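Local coordinates for Low molecular weight phosphotyrosine protein phosphatase (Vibrio cholerae, PDB 6U1P), which probably removes phosphate from phosphorylated tyrosine residues of proteins, at residues B[144-147]-B[148-152]. Residues are numbered along the deposited sequence; the frame is centred on the assembly and turned at random.
Sequences GAVA and LVDSW
L148 takes up the carbonyl of G144 through its backbone N-H, the first of four successive i to i+4 bonds that link 144-147 to 148-151 in regular alpha helix. L148 N lies 3.0 Å from G144 O, with the N-H pointing almost straight at the oxygen. The side chain of L148 starts over the same carbonyl, with CG 3.6 Å from G144 O. Its CG is anti to the carbonyl carbon (chi1 -71°), which turns the branch back toward the preceding turn. V149 N then bonds to A145 O at 2.9 Å. V149 CG2, placed beside the backbone N, lies 3.5 Å from A145 O. D150 N reaches V146 O at 3.1 Å; this bond is more bent, and the donor stands 25° from the carbonyl plane. The carboxylate of D150 folds back over the same turn and brings CG to 3.4 Å from V146 O. V146 CG1 approaches D150 OD2 loosely, at 4.2 Å. S151 N makes the last bond between the segments, to A147 O, and the straightest of the four (173°). W152 N carries the pattern one step further by bonding to L148 O, and that oxygen lies over one ring face, toward the rim. The segments form the far end of helix 126-152, which projects from its own domain and packs on the second subunit, consistent with a swapped C-terminal helix. There Y87 and F85 of strand 85-88 meet W152, F112 beside strand 109-111 packs on L148, and K29 of helix 18-32 meets V146.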
loop_
_atom_site.group_PDB
_atom_site.type_symbol
_atom_site.label_atom_id
_atom_site.label_comp_id
_atom_site.label_asym_id
_atom_site.label_seq_id
_atom_site.Cartn_x
_atom_site.Cartn_y
_atom_site.Cartn_z
ATOM N N GLY B 144 -14.482 16.603 1.866
ATOM C CA GLY B 144 -14.171 17.638 0.895
ATOM C C GLY B 144 -15.172 17.698 -0.244
ATOM O O GLY B 144 -15.621 18.785 -0.636
ATOM N N ALA B 145 -15.544 16.531 -0.786
ATOM C CA ALA B 145 -16.449 16.505 -1.932
ATOM C C ALA B 145 -17.781 17.186 -1.611
ATOM O O ALA B 145 -18.272 17.995 -2.409
ATOM C CB ALA B 145 -16.674 15.060 -2.389
ATOM N N VAL B 146 -18.356 16.894 -0.431
ATOM C CA VAL B 146 -19.660 17.460 -0.065
ATOM C C VAL B 146 -19.587 18.979 -0.038
ATOM O O VAL B 146 -20.510 19.672 -0.495
ATOM C CB VAL B 146 -20.152 16.897 1.285
ATOM C CG1 VAL B 146 -21.310 17.753 1.834
ATOM C CG2 VAL B 146 -20.597 15.461 1.138
ATOM N N ALA B 147 -18.499 19.521 0.515
ATOM C CA ALA B 147 -18.340 20.974 0.550
ATOM C C ALA B 147 -18.222 21.558 -0.857
ATOM O O ALA B 147 -18.850 22.583 -1.167
ATOM C CB ALA B 147 -17.130 21.354 1.402
ATOM N N LEU B 148 -17.421 20.928 -1.726
ATOM C CA LEU B 148 -17.312 21.426 -3.096
ATOM C C LEU B 148 -18.678 21.450 -3.779
ATOM O O LEU B 148 -19.030 22.425 -4.451
ATOM C CB LEU B 148 -16.349 20.558 -3.912
ATOM C CG LEU B 148 -14.847 20.636 -3.606
ATOM C CD1 LEU B 148 -14.047 19.785 -4.607
ATOM C CD2 LEU B 148 -14.375 22.080 -3.625
ATOM N N VAL B 149 -19.460 20.383 -3.616
ATOM C CA VAL B 149 -20.760 20.319 -4.266
ATOM C C VAL B 149 -21.658 21.433 -3.750
ATOM O O VAL B 149 -22.424 22.028 -4.510
ATOM C CB VAL B 149 -21.380 18.921 -4.094
ATOM C CG1 VAL B 149 -22.838 18.944 -4.438
ATOM C CG2 VAL B 149 -20.643 17.902 -4.998
ATOM N N ASP B 150 -21.557 21.758 -2.460
ATOM C CA ASP B 150 -22.318 22.891 -1.930
ATOM C C ASP B 150 -21.882 24.195 -2.587
ATOM O O ASP B 150 -22.715 24.975 -3.075
ATOM C CB ASP B 150 -22.155 22.983 -0.418
ATOM C CG ASP B 150 -22.935 21.921 0.312
ATOM O OD1 ASP B 150 -23.790 21.265 -0.318
ATOM O OD2 ASP B 150 -22.696 21.743 1.521
ATOM N N SER B 151 -20.572 24.462 -2.570
ATOM C CA SER B 151 -20.040 25.697 -3.139
ATOM C C SER B 151 -20.438 25.865 -4.599
ATOM O O SER B 151 -20.703 26.987 -5.050
ATOM C CB SER B 151 -18.520 25.718 -3.007
ATOM O OG SER B 151 -17.923 26.404 -4.096
ATOM N N TRP B 152 -20.477 24.761 -5.349
ATOM C CA TRP B 152 -20.825 24.819 -6.766
ATOM C C TRP B 152 -22.259 25.279 -6.968
ATOM O O TRP B 152 -22.557 26.020 -7.918
ATOM C CB TRP B 152 -20.598 23.460 -7.423
ATOM C CG TRP B 152 -19.176 23.080 -7.444
ATOM C CD1 TRP B 152 -18.114 23.916 -7.308
ATOM C CD2 TRP B 152 -18.640 21.765 -7.615
ATOM N NE1 TRP B 152 -16.942 23.206 -7.389
ATOM C CE2 TRP B 152 -17.235 21.881 -7.571
ATOM C CE3 TRP B 152 -19.210 20.500 -7.799
ATOM C CZ2 TRP B 152 -16.382 20.771 -7.698
ATOM C CZ3 TRP B 152 -18.365 19.401 -7.924
ATOM C CH2 TRP B 152 -16.965 19.547 -7.879
#